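Local coordinates for protein replicative DNA helicase (Mycobacterium chimaera, PDB 6RIX) that probably acts as the self-splicing intein carried within a replicative DNA helicase precursor, excising itself rather than unwinding DNA, at residues G18-G23 with R123-D128; E50-D55 with I111-R116; A3-L8 with A118-R123. All coordinates share one frame; numbering follows the deposited sequence.

Interaction 1. Residues G18-G23 with R123-D128; sequences GDVAVG and RCVEVD
A side-chain-to-backbone clamp, Arg123 on the carbonyl of Val20, ties the loop between strands 13-16 and 25-27 to the beginning of strand 122-127, in an all-beta chain consistent with the Hint fold of inteins. The 3-10 turn ending at Asp19 leads the chain to Val20, whose carbonyl faces the arginine. Both terminal nitrogens of Arg123 grip that one oxygen end-on: NH2 lies 2.6 Å from Val20 O and NH1 lies 2.8 Å from it. The oxygen sits close to the guanidinium plane. NH1 approaches on a lone pair in the carbonyl plane, whereas NH2 is tilted from that plane. Because two donors share one acceptor, both bonds are bent, with angles at the hydrogens of 134° for NH1 and 143° for NH2. CG of Arg123 lies anti to the backbone N (chi1 -173°), and a bend at chi2 follows as the chain reaches across to the loop. Its NE bonds Thr40 O and its NH1 also makes a weak bond to Met17 O, and with Val20 O these three backbone carbonyls oppose rotation of the guanidinium and would help to stabilise its positive charge. Gly18 O approaches obliquely, 3.6 Å from Arg123 NH1. Beside the clamp, buried Val20 and Val125 cross at about a right angle, with Val20 CG1 packed against Val125 CG1 at 3.8 Å.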
ATOM      1  N   GLY B  18      -1.334 -11.648   2.376  1.00  6.47           N
ATOM      2  CA  GLY B  18      -1.843 -12.739   3.175  1.00  6.52           C
ATOM      3  C   GLY B  18      -0.765 -13.583   3.816  1.00 11.17           C
ATOM      4  O   GLY B  18      -1.023 -14.238   4.829  1.00 10.93           O
ATOM      5  N   ASP B  19       0.436 -13.592   3.245  1.00  7.00           N
ATOM      6  CA  ASP B  19       1.513 -14.447   3.730  1.00  8.83           C
ATOM      7  C   ASP B  19       2.504 -13.706   4.623  1.00 10.18           C
ATOM      8  O   ASP B  19       3.521 -14.287   5.008  1.00 12.79           O
ATOM      9  CB  ASP B  19       2.244 -15.089   2.544  1.00 12.10           C
ATOM     10  CG  ASP B  19       1.642 -16.432   2.136  1.00 20.67           C
ATOM     11  OD1 ASP B  19       0.759 -16.940   2.852  1.00 22.35           O
ATOM     12  OD2 ASP B  19       2.052 -16.979   1.092  1.00 27.41           O
ATOM     13  N   VAL B  20       2.231 -12.440   4.978  1.00 10.56           N
ATOM     14  CA  VAL B  20       3.178 -11.657   5.775  1.00  8.73           C
ATOM     15  C   VAL B  20       3.077 -12.036   7.244  1.00 13.65           C
ATOM     16  O   VAL B  20       1.981 -12.145   7.806  1.00 14.53           O
ATOM     17  CB  VAL B  20       2.931 -10.151   5.584  1.00 14.49           C
ATOM     18  CG1 VAL B  20       3.857  -9.355   6.489  1.00 19.78           C
ATOM     19  CG2 VAL B  20       3.164  -9.777   4.153  1.00 13.88           C
ATOM     20  N   ALA B  21       4.228 -12.214   7.889  1.00 10.15           N
ATOM     21  CA  ALA B  21       4.266 -12.495   9.316  1.00 11.88           C
ATOM     22  C   ALA B  21       5.175 -11.500  10.022  1.00 13.09           C
ATOM     23  O   ALA B  21       6.055 -10.892   9.411  1.00 11.47           O
ATOM     24  CB  ALA B  21       4.746 -13.924   9.589  1.00 12.40           C
ATOM     25  N   VAL B  22       4.948 -11.337  11.327  1.00 14.14           N
ATOM     26  CA  VAL B  22       5.843 -10.528  12.143  1.00 13.86           C
ATOM     27  C   VAL B  22       7.265 -11.014  11.945  1.00 14.53           C
ATOM     28  O   VAL B  22       7.528 -12.219  11.961  1.00 15.31           O
ATOM     29  CB  VAL B  22       5.436 -10.601  13.627  1.00 20.93           C
ATOM     30  CG1 VAL B  22       6.509  -9.963  14.490  1.00 17.22           C
ATOM     31  CG2 VAL B  22       4.105  -9.914  13.841  1.00 27.30           C
ATOM     32  N   GLY B  23       8.193 -10.074  11.735  1.00 15.66           N
ATOM     33  CA  GLY B  23       9.584 -10.410  11.538  1.00 18.17           C
ATOM     34  C   GLY B  23      10.026 -10.536  10.094  1.00 15.55           C
ATOM     35  O   GLY B  23      11.232 -10.510   9.829  1.00 19.56           O
ATOM     36  N   ARG B 123      -5.769  -6.895   5.401  1.00  7.13           N
ATOM     37  CA  ARG B 123      -4.842  -7.035   6.510  1.00  8.68           C
ATOM     38  C   ARG B 123      -3.954  -5.796   6.598  1.00 11.62           C
ATOM     39  O   ARG B 123      -3.626  -5.181   5.581  1.00  9.90           O
ATOM     40  CB  ARG B 123      -3.999  -8.299   6.288  1.00 13.80           C
ATOM     41  CG  ARG B 123      -3.109  -8.685   7.385  1.00 23.12           C
ATOM     42  CD  ARG B 123      -2.998 -10.195   7.393  1.00 23.81           C
ATOM     43  NE  ARG B 123      -2.066 -10.606   8.416  1.00 23.51           N
ATOM     44  CZ  ARG B 123      -0.896 -11.170   8.170  1.00 18.72           C
ATOM     45  NH1 ARG B 123      -0.519 -11.408   6.915  1.00 12.68           N
ATOM     46  NH2 ARG B 123      -0.110 -11.499   9.180  1.00 24.37           N
ATOM     47  N   CYS B 124      -3.573  -5.430   7.822  1.00 10.49           N
ATOM     48  CA  CYS B 124      -2.675  -4.309   8.081  0.63 18.97           C
ATOM     49  C   CYS B 124      -1.332  -4.827   8.569  1.00 16.64           C
ATOM     50  O   CYS B 124      -1.277  -5.792   9.337  1.00 15.14           O
ATOM     51  CB  CYS B 124      -3.252  -3.368   9.140  0.63 23.33           C
ATOM     52  SG  CYS B 124      -4.254  -2.035   8.504  0.63 28.12           S
ATOM     53  N   VAL B 125      -0.248  -4.172   8.137  1.00 17.01           N
ATOM     54  CA  VAL B 125       1.088  -4.444   8.648  1.00 15.97           C
ATOM     55  C   VAL B 125       1.719  -3.127   9.082  1.00 20.66           C
ATOM     56  O   VAL B 125       1.469  -2.069   8.494  1.00 19.64           O
ATOM     57  CB  VAL B 125       2.004  -5.152   7.623  1.00 19.88           C
ATOM     58  CG1 VAL B 125       1.488  -6.539   7.300  1.00 18.40           C
ATOM     59  CG2 VAL B 125       2.149  -4.310   6.359  1.00 25.70           C
ATOM     60  N   GLU B 126       2.545  -3.202  10.121  1.00 14.24           N
ATOM     61  CA  GLU B 126       3.353  -2.082  10.590  1.00 16.38           C
ATOM     62  C   GLU B 126       4.812  -2.444  10.386  1.00 14.21           C
ATOM     63  O   GLU B 126       5.229  -3.543  10.759  1.00 13.69           O
ATOM     64  CB  GLU B 126       3.117  -1.790  12.065  1.00 19.97           C
ATOM     65  CG  GLU B 126       1.678  -1.700  12.503  1.00 33.99           C
ATOM     66  CD  GLU B 126       1.547  -0.953  13.814  1.00 51.46           C
ATOM     67  OE1 GLU B 126       0.909  -1.493  14.745  1.00 59.25           O
ATOM     68  OE2 GLU B 126       2.097   0.165  13.918  1.00 57.64           O
ATOM     69  N   VAL B 127       5.581  -1.533   9.797  1.00 12.22           N
ATOM     70  CA  VAL B 127       6.996  -1.772   9.545  1.00 13.98           C
ATOM     71  C   VAL B 127       7.801  -0.811  10.398  1.00 15.27           C
ATOM     72  O   VAL B 127       7.290   0.198  10.896  1.00 13.85           O
ATOM     73  CB  VAL B 127       7.353  -1.633   8.052  1.00 10.91           C
ATOM     74  CG1 VAL B 127       6.704  -2.778   7.245  1.00 10.76           C
ATOM     75  CG2 VAL B 127       6.935  -0.260   7.528  1.00 10.72           C
ATOM     76  N   ASP B 128       9.080  -1.132  10.583  1.00 13.23           N
ATOM     77  CA  ASP B 128       9.888  -0.395  11.540  1.00 17.39           C
ATOM     78  C   ASP B 128      10.618   0.799  10.928  1.00 17.80           C
ATOM     79  O   ASP B 128      11.452   1.404  11.606  1.00 21.59           O
ATOM     80  CB  ASP B 128      10.880  -1.329  12.238  1.00 19.35           C
ATOM     81  CG  ASP B 128      11.879  -1.954  11.292  1.00 25.87           C
ATOM     82  OD1 ASP B 128      11.843  -1.661  10.083  1.00 27.15           O
ATOM     83  OD2 ASP B 128      12.717  -2.746  11.771  1.00 35.12           O
TER

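Interaction 2. Residues E50-D55 with I111-R116; sequences EVEFSD and IESARR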
ATOM      1  N   GLU B  50     -10.672   0.189  -5.094  1.00 10.55           N
ATOM      2  CA  GLU B  50      -9.666  -0.215  -6.069  1.00 13.00           C
ATOM      3  C   GLU B  50      -8.896   1.029  -6.499  1.00 11.87           C
ATOM      4  O   GLU B  50      -9.490   1.976  -7.018  1.00 11.06           O
ATOM      5  CB  GLU B  50     -10.325  -0.899  -7.268  1.00 16.98           C
ATOM      6  CG  GLU B  50      -9.360  -1.278  -8.361  1.00 18.86           C
ATOM      7  CD  GLU B  50     -10.022  -2.020  -9.509  1.00 30.03           C
ATOM      8  OE1 GLU B  50     -10.753  -2.995  -9.251  1.00 31.84           O
ATOM      9  OE2 GLU B  50      -9.811  -1.617 -10.675  1.00 34.08           O
ATOM     10  N   VAL B  51      -7.588   1.049  -6.257  1.00 10.22           N
ATOM     11  CA  VAL B  51      -6.746   2.183  -6.622  1.00 13.56           C
ATOM     12  C   VAL B  51      -5.875   1.784  -7.806  1.00 12.84           C
ATOM     13  O   VAL B  51      -5.109   0.817  -7.724  1.00 12.70           O
ATOM     14  CB  VAL B  51      -5.887   2.660  -5.441  1.00 14.30           C
ATOM     15  CG1 VAL B  51      -5.215   3.979  -5.793  1.00 10.24           C
ATOM     16  CG2 VAL B  51      -6.741   2.816  -4.192  1.00 15.66           C
ATOM     17  N   GLU B  52      -5.996   2.522  -8.908  1.00 10.83           N
ATOM     18  CA  GLU B  52      -5.219   2.286 -10.119  1.00 10.10           C
ATOM     19  C   GLU B  52      -4.209   3.410 -10.289  1.00  9.35           C
ATOM     20  O   GLU B  52      -4.564   4.595 -10.219  1.00 10.02           O
ATOM     21  CB  GLU B  52      -6.126   2.195 -11.350  1.00 14.27           C
ATOM     22  CG  GLU B  52      -5.364   1.939 -12.644  1.00 22.33           C
ATOM     23  CD  GLU B  52      -6.258   1.464 -13.772  1.00 35.87           C
ATOM     24  OE1 GLU B  52      -7.426   1.106 -13.502  1.00 37.90           O
ATOM     25  OE2 GLU B  52      -5.782   1.446 -14.931  1.00 42.56           O
ATOM     26  N   PHE B  53      -2.955   3.035 -10.501  1.00  9.33           N
ATOM     27  CA  PHE B  53      -1.865   3.984 -10.638  1.00  9.52           C
ATOM     28  C   PHE B  53      -1.419   4.072 -12.091  1.00 11.26           C
ATOM     29  O   PHE B  53      -1.705   3.189 -12.905  1.00 10.43           O
ATOM     30  CB  PHE B  53      -0.702   3.575  -9.732  1.00  9.43           C
ATOM     31  CG  PHE B  53      -1.074   3.556  -8.282  1.00  8.84           C
ATOM     32  CD1 PHE B  53      -0.997   4.717  -7.525  1.00 17.56           C
ATOM     33  CD2 PHE B  53      -1.546   2.397  -7.690  1.00 11.72           C
ATOM     34  CE1 PHE B  53      -1.353   4.719  -6.196  1.00 15.74           C
ATOM     35  CE2 PHE B  53      -1.912   2.395  -6.353  1.00 11.70           C
ATOM     36  CZ  PHE B  53      -1.804   3.555  -5.605  1.00 14.63           C
ATOM     37  N   SER B  54      -0.688   5.150 -12.401  1.00 10.65           N
ATOM     38  CA  SER B  54      -0.314   5.453 -13.781  1.00 17.32           C
ATOM     39  C   SER B  54       0.618   4.412 -14.392  1.00 17.07           C
ATOM     40  O   SER B  54       0.753   4.364 -15.620  1.00 15.70           O
ATOM     41  CB  SER B  54       0.350   6.831 -13.860  1.00 17.26           C
ATOM     42  OG  SER B  54       1.460   6.907 -12.979  1.00 15.21           O
ATOM     43  N   ASP B  55       1.271   3.599 -13.579  1.00 12.44           N
ATOM     44  CA  ASP B  55       2.183   2.575 -14.072  1.00 16.73           C
ATOM     45  C   ASP B  55       1.487   1.254 -14.382  1.00 18.04           C
ATOM     46  O   ASP B  55       2.158   0.297 -14.780  1.00 21.63           O
ATOM     47  CB  ASP B  55       3.292   2.334 -13.048  1.00 17.25           C
ATOM     48  CG  ASP B  55       2.773   1.690 -11.762  1.00 18.55           C
ATOM     49  OD1 ASP B  55       1.555   1.755 -11.505  1.00 17.27           O
ATOM     50  OD2 ASP B  55       3.587   1.119 -11.005  1.00 22.40           O
ATOM     51  N   ILE B 111      -2.059   8.837  -9.428  1.00 13.17           N
ATOM     52  CA  ILE B 111      -3.311   8.116  -9.234  1.00 12.52           C
ATOM     53  C   ILE B 111      -4.160   8.335 -10.481  1.00 13.98           C
ATOM     54  O   ILE B 111      -4.387   9.477 -10.904  1.00 16.75           O
ATOM     55  CB  ILE B 111      -4.039   8.581  -7.961  1.00 13.37           C
ATOM     56  CG1 ILE B 111      -3.451   7.892  -6.726  1.00 21.53           C
ATOM     57  CG2 ILE B 111      -5.538   8.255  -8.036  1.00 16.77           C
ATOM     58  CD1 ILE B 111      -2.181   8.530  -6.200  1.00 25.19           C
ATOM     59  N   GLU B 112      -4.591   7.237 -11.095  1.00 13.64           N
ATOM     60  CA  GLU B 112      -5.481   7.300 -12.243  1.00 15.28           C
ATOM     61  C   GLU B 112      -6.940   7.236 -11.825  1.00 15.76           C
ATOM     62  O   GLU B 112      -7.783   7.913 -12.423  1.00 20.94           O
ATOM     63  CB  GLU B 112      -5.165   6.169 -13.224  1.00 21.47           C
ATOM     64  CG  GLU B 112      -3.805   6.282 -13.886  1.00 26.83           C
ATOM     65  CD  GLU B 112      -3.679   7.490 -14.812  1.00 37.29           C
ATOM     66  OE1 GLU B 112      -4.718   8.054 -15.223  1.00 38.49           O
ATOM     67  OE2 GLU B 112      -2.533   7.867 -15.141  1.00 37.82           O
ATOM     68  N   SER B 113      -7.255   6.443 -10.804  1.00 14.02           N
ATOM     69  CA  SER B 113      -8.626   6.350 -10.323  1.00 17.17           C
ATOM     70  C   SER B 113      -8.629   5.661  -8.973  1.00 15.66           C
ATOM     71  O   SER B 113      -7.727   4.892  -8.643  1.00 11.15           O
ATOM     72  CB  SER B 113      -9.533   5.596 -11.304  1.00 23.91           C
ATOM     73  OG  SER B 113      -9.077   4.277 -11.521  1.00 26.82           O
ATOM     74  N   ALA B 114      -9.665   5.957  -8.198  1.00 16.41           N
ATOM     75  CA  ALA B 114      -9.915   5.293  -6.924  1.00 13.68           C
ATOM     76  C   ALA B 114     -11.422   5.134  -6.825  1.00 19.94           C
ATOM     77  O   ALA B 114     -12.146   6.129  -6.727  1.00 25.20           O
ATOM     78  CB  ALA B 114      -9.363   6.103  -5.746  1.00 12.81           C
ATOM     79  N   ARG B 115     -11.894   3.894  -6.873  1.00 13.30           N
ATOM     80  CA  ARG B 115     -13.311   3.599  -6.939  1.00 13.65           C
ATOM     81  C   ARG B 115     -13.674   2.605  -5.851  1.00 13.38           C
ATOM     82  O   ARG B 115     -12.918   1.670  -5.579  1.00 14.61           O
ATOM     83  CB  ARG B 115     -13.702   3.011  -8.306  1.00 19.32           C
ATOM     84  CG  ARG B 115     -13.193   3.785  -9.512  1.00 31.01           C
ATOM     85  CD  ARG B 115     -14.271   4.679 -10.103  1.00 44.09           C
ATOM     86  NE  ARG B 115     -14.380   5.949  -9.389  1.00 52.66           N
ATOM     87  CZ  ARG B 115     -15.371   6.820  -9.551  1.00 59.33           C
ATOM     88  NH1 ARG B 115     -16.355   6.562 -10.405  1.00 62.46           N
ATOM     89  NH2 ARG B 115     -15.380   7.949  -8.854  1.00 59.95           N
ATOM     90  N   ARG B 116     -14.839   2.807  -5.244  1.00 18.73           N
ATOM     91  CA  ARG B 116     -15.361   1.829  -4.304  1.00 13.16           C
ATOM     92  C   ARG B 116     -15.669   0.526  -5.032  1.00 17.17           C
ATOM     93  O   ARG B 116     -16.225   0.532  -6.132  1.00 14.86           O
ATOM     94  CB  ARG B 116     -16.618   2.368  -3.629  1.00 19.39           C
ATOM     95  CG  ARG B 116     -17.240   1.403  -2.663  1.00 23.83           C
ATOM     96  CD  ARG B 116     -16.604   1.524  -1.294  1.00 24.57           C
ATOM     97  NE  ARG B 116     -17.254   0.631  -0.343  1.00 25.12           N
ATOM     98  CZ  ARG B 116     -18.402   0.898   0.271  1.00 32.37           C
ATOM     99  NH1 ARG B 116     -19.028   2.051   0.049  1.00 35.92           N
ATOM    100  NH2 ARG B 116     -18.925   0.012   1.113  1.00 26.98           N
TER
HETATM  101  O   HOH W   1     -10.247   2.368  -9.674  1.00 17.33           O
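Phe53 and Ile111 meet because each turns its gamma branch anti to its own carbonyl carbon, CG of Phe53 at chi1 -61° and CG1 of Ile111 at chi1 -82°. The two side chains then run side by side, pointing the same way, and Phe53 CE1 comes 3.8 Å from Ile111 CG1. Trp67 and Ile86 also pack on Phe53, so the pair belongs to the hydrophobic interior. Val51 and Ala114 form a non-hydrogen-bonded pair on one face of the sheet, their side chains touching only lightly, with Glu50, Glu52, Ser113 and Arg115 on the other. There Glu52 CB rests 3.6 Å from Ser113 OG, and a water links that hydroxyl to Glu50 O, donating to the carbonyl with its oxygen 2.8 Å from Glu50 O; the carbonyl thus has a second donor besides Arg115 N. Glu112 bends after CG and folds along the end of the neighbouring strand, bringing OE2 to 3.3 Å from Ser54 CB, while Ser54 OG bonds Gln110 N. Backbone bonds carry the pairing: Glu50 N to Arg115 O is 2.7 Å and Glu52 N to Ser113 O is 2.9 Å. The strand segments run antiparallel at 168°. Glu52 O takes a bond from Glu112 N at 2.8 Å and a weak, longer one from Ser113 N, because both residues face Glu52 across the strands and the register slips by one. This is a classic beta bulge, set in the antiparallel sheet where strand 106-117 lies between strands 48-53 and 85-88.

Interaction 3. Residues A3-L8 with A118-R123; sequences ALYTPL and ASVPVR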
ATOM      1  N   ALA B   3      -5.745  -5.771   0.391  1.00  5.85           N
ATOM      2  CA  ALA B   3      -6.268  -7.090   0.052  1.00  5.97           C
ATOM      3  C   ALA B   3      -5.212  -8.169   0.279  1.00  5.47           C
ATOM      4  O   ALA B   3      -4.020  -7.949   0.051  1.00  7.61           O
ATOM      5  CB  ALA B   3      -6.709  -7.105  -1.414  1.00  8.25           C
ATOM      6  N   LEU B   4      -5.661  -9.364   0.703  1.00  5.88           N
ATOM      7  CA  LEU B   4      -4.724 -10.464   0.949  1.00  5.78           C
ATOM      8  C   LEU B   4      -3.946 -10.844  -0.303  1.00  6.92           C
ATOM      9  O   LEU B   4      -2.829 -11.365  -0.200  1.00  7.35           O
ATOM     10  CB  LEU B   4      -5.461 -11.703   1.461  1.00  7.29           C
ATOM     11  CG  LEU B   4      -6.344 -11.549   2.696  1.00 12.02           C
ATOM     12  CD1 LEU B   4      -6.828 -12.931   3.158  1.00  9.86           C
ATOM     13  CD2 LEU B   4      -5.585 -10.821   3.780  1.00 12.00           C
ATOM     14  N   TYR B   5      -4.523 -10.635  -1.482  1.00  7.70           N
ATOM     15  CA  TYR B   5      -3.857 -11.029  -2.710  1.00  7.31           C
ATOM     16  C   TYR B   5      -2.880  -9.981  -3.219  1.00 12.01           C
ATOM     17  O   TYR B   5      -2.289 -10.178  -4.285  1.00 13.89           O
ATOM     18  CB  TYR B   5      -4.885 -11.361  -3.798  1.00  6.73           C
ATOM     19  CG  TYR B   5      -5.984 -10.335  -4.042  1.00 14.01           C
ATOM     20  CD1 TYR B   5      -5.698  -9.100  -4.607  1.00 17.86           C
ATOM     21  CD2 TYR B   5      -7.310 -10.631  -3.757  1.00 16.98           C
ATOM     22  CE1 TYR B   5      -6.702  -8.174  -4.845  1.00 16.45           C
ATOM     23  CE2 TYR B   5      -8.319  -9.718  -4.000  1.00 21.82           C
ATOM     24  CZ  TYR B   5      -8.001  -8.489  -4.543  1.00 21.98           C
ATOM     25  OH  TYR B   5      -8.997  -7.575  -4.790  1.00 21.68           O
ATOM     26  N   THR B   6      -2.676  -8.900  -2.488  1.00  5.05           N
ATOM     27  CA  THR B   6      -1.741  -7.871  -2.933  1.00  4.72           C
ATOM     28  C   THR B   6      -0.314  -8.413  -2.927  1.00  5.81           C
ATOM     29  O   THR B   6       0.170  -8.851  -1.878  1.00  4.80           O
ATOM     30  CB  THR B   6      -1.811  -6.636  -2.041  1.00  8.47           C
ATOM     31  OG1 THR B   6      -3.171  -6.205  -1.891  1.00  5.89           O
ATOM     32  CG2 THR B   6      -1.029  -5.503  -2.682  1.00  4.64           C
ATOM     33  N   PRO B   7       0.395  -8.397  -4.045  1.00  4.99           N
ATOM     34  CA  PRO B   7       1.803  -8.803  -4.012  1.00  5.15           C
ATOM     35  C   PRO B   7       2.643  -7.689  -3.408  1.00  6.32           C
ATOM     36  O   PRO B   7       2.403  -6.502  -3.653  1.00  5.72           O
ATOM     37  CB  PRO B   7       2.144  -9.042  -5.491  1.00  7.29           C
ATOM     38  CG  PRO B   7       1.196  -8.178  -6.238  1.00 13.24           C
ATOM     39  CD  PRO B   7      -0.056  -8.016  -5.391  1.00  5.57           C
ATOM     40  N   LEU B   8       3.609  -8.086  -2.575  1.00  5.16           N
ATOM     41  CA  LEU B   8       4.518  -7.157  -1.925  1.00  4.97           C
ATOM     42  C   LEU B   8       5.951  -7.585  -2.217  1.00  6.75           C
ATOM     43  O   LEU B   8       6.293  -8.764  -2.032  1.00  9.15           O
ATOM     44  CB  LEU B   8       4.285  -7.124  -0.405  1.00  5.55           C
ATOM     45  CG  LEU B   8       2.845  -6.929   0.082  1.00  5.50           C
ATOM     46  CD1 LEU B   8       2.772  -7.067   1.606  1.00  8.46           C
ATOM     47  CD2 LEU B   8       2.310  -5.568  -0.355  1.00  7.27           C
ATOM     48  N   ALA B 118     -16.479  -4.025  -4.198  1.00 17.09           N
ATOM     49  CA  ALA B 118     -16.995  -4.948  -3.200  1.00 18.73           C
ATOM     50  C   ALA B 118     -15.902  -5.297  -2.199  1.00 13.62           C
ATOM     51  O   ALA B 118     -14.720  -5.335  -2.531  1.00 16.67           O
ATOM     52  CB  ALA B 118     -17.534  -6.214  -3.858  1.00 21.75           C
ATOM     53  N   SER B 119     -16.316  -5.552  -0.963  1.00 11.35           N
ATOM     54  CA  SER B 119     -15.371  -5.812   0.110  1.00 15.30           C
ATOM     55  C   SER B 119     -14.653  -7.140  -0.117  1.00 17.26           C
ATOM     56  O   SER B 119     -15.257  -8.121  -0.551  1.00 20.02           O
ATOM     57  CB  SER B 119     -16.105  -5.828   1.452  1.00 16.03           C
ATOM     58  OG  SER B 119     -15.230  -6.183   2.509  1.00 17.85           O
ATOM     59  N   VAL B 120     -13.351  -7.159   0.159  1.00 13.57           N
ATOM     60  CA  VAL B 120     -12.571  -8.393   0.180  1.00 11.52           C
ATOM     61  C   VAL B 120     -11.814  -8.440   1.499  1.00 10.88           C
ATOM     62  O   VAL B 120     -11.623  -7.402   2.154  1.00  9.70           O
ATOM     63  CB  VAL B 120     -11.592  -8.479  -1.017  1.00 11.68           C
ATOM     64  CG1 VAL B 120     -12.341  -8.425  -2.348  1.00 20.96           C
ATOM     65  CG2 VAL B 120     -10.528  -7.388  -0.919  1.00 12.54           C
ATOM     66  N   PRO B 121     -11.362  -9.625   1.917  1.00  9.65           N
ATOM     67  CA  PRO B 121     -10.533  -9.695   3.128  1.00 11.07           C
ATOM     68  C   PRO B 121      -9.285  -8.827   2.989  1.00 10.87           C
ATOM     69  O   PRO B 121      -8.658  -8.782   1.928  1.00  9.73           O
ATOM     70  CB  PRO B 121     -10.181 -11.187   3.235  1.00  8.99           C
ATOM     71  CG  PRO B 121     -11.239 -11.896   2.451  1.00 12.61           C
ATOM     72  CD  PRO B 121     -11.648 -10.960   1.355  1.00 13.30           C
ATOM     73  N   VAL B 122      -8.926  -8.124   4.074  1.00  6.62           N
ATOM     74  CA  VAL B 122      -7.760  -7.245   4.096  1.00  6.97           C
ATOM     75  C   VAL B 122      -6.978  -7.454   5.388  1.00 11.40           C
ATOM     76  O   VAL B 122      -7.445  -8.082   6.342  1.00  8.86           O
ATOM     77  CB  VAL B 122      -8.133  -5.753   3.955  1.00  7.00           C
ATOM     78  CG1 VAL B 122      -8.803  -5.481   2.608  1.00  5.34           C
ATOM     79  CG2 VAL B 122      -9.022  -5.302   5.125  1.00  6.08           C
ATOM     80  N   ARG B 123      -5.769  -6.895   5.401  1.00  7.13           N
ATOM     81  CA  ARG B 123      -4.842  -7.035   6.510  1.00  8.68           C
ATOM     82  C   ARG B 123      -3.954  -5.796   6.598  1.00 11.62           C
ATOM     83  O   ARG B 123      -3.626  -5.181   5.581  1.00  9.90           O
ATOM     84  CB  ARG B 123      -3.999  -8.299   6.288  1.00 13.80           C
ATOM     85  CG  ARG B 123      -3.109  -8.685   7.385  1.00 23.12           C
ATOM     86  CD  ARG B 123      -2.998 -10.195   7.393  1.00 23.81           C
ATOM     87  NE  ARG B 123      -2.066 -10.606   8.416  1.00 23.51           N
ATOM     88  CZ  ARG B 123      -0.896 -11.170   8.170  1.00 18.72           C
ATOM     89  NH1 ARG B 123      -0.519 -11.408   6.915  1.00 12.68           N
ATOM     90  NH2 ARG B 123      -0.110 -11.499   9.180  1.00 24.37           N
TER
HETATM   91  O   HOH W   2      -8.363 -10.440  -0.297  1.00 13.97           O
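The ring of Tyr5 leans past Val120, with Val120 CG2 approaching obliquely to 4.2 Å from Tyr5 OH, while one face of the ring receives Ala3 CB, 3.6 Å above its plane and offset toward the rim. Ala3 CB in turn touches Val120 CG2 at 3.9 Å, and Val60 of strand 58-62 packs on all three side chains. The Tyr5 ring comes back over Ala3 because chi1 of 50° puts CG between the backbone N and the carbonyl carbon, and because residues 3-6 form a type I beta turn. That turn is reinforced at Thr6, whose backbone N and OG1 both bond Ala3 O from the same face of the carbonyl plane. Across the contact, Ala3 and Val122 make an antiparallel non-hydrogen-bonded pair whose side chains diverge, joining edge strand 2-3 to strand 122-127. Just beyond the pair the single N-H of Leu4 is shared between Pro121 O, 3.3 Å from Leu4 N and with the donor tilted well out of the carbonyl plane, and a water 3.1 Å from Leu4 N, in keeping with the length of the direct bond. The same water donates to Pro121 O at 2.8 Å. The two methyls of Leu4 reach along one side of the opposing chain, to the residues before and after Val122: CD1 lies 3.8 Å from Pro121 CB and CD2 3.9 Å from Arg123 CB, while the guanidinium at the far end bonds elsewhere, to Val20 O among others. Pro121 also packs on Val42 and Leu44. The polar link rests on Pro121 O, which receives the long direct bond, the water and an Ala3 CA-H; it appears modest, and hydrophobic side chains supply much of the contact.

Interactions 1 and 3 use strand 122-127 and share Arg123; their centres are about 13 Å apart, and they touch where Gly18 N comes 3.0 Å from Leu4 O and where Val20 packs on Leu8. Their segments alternate along the chain: 3-8, 18-23, then 118-123 running into 123-128. Interaction 2 lies in a different four-stranded sheet, across the chain's centre from interaction 1, with centres about 23 Å apart. It is about 15 Å from interaction 3, centre to centre, and strand 106-117 leads into the 118-123 segment. The N-terminal and late parts of the chain thus meet around strand 122-127, while part of the intervening sequence, from strand 48-53 to strand 106-117, builds the second sheet, consistent with the compact intein fold.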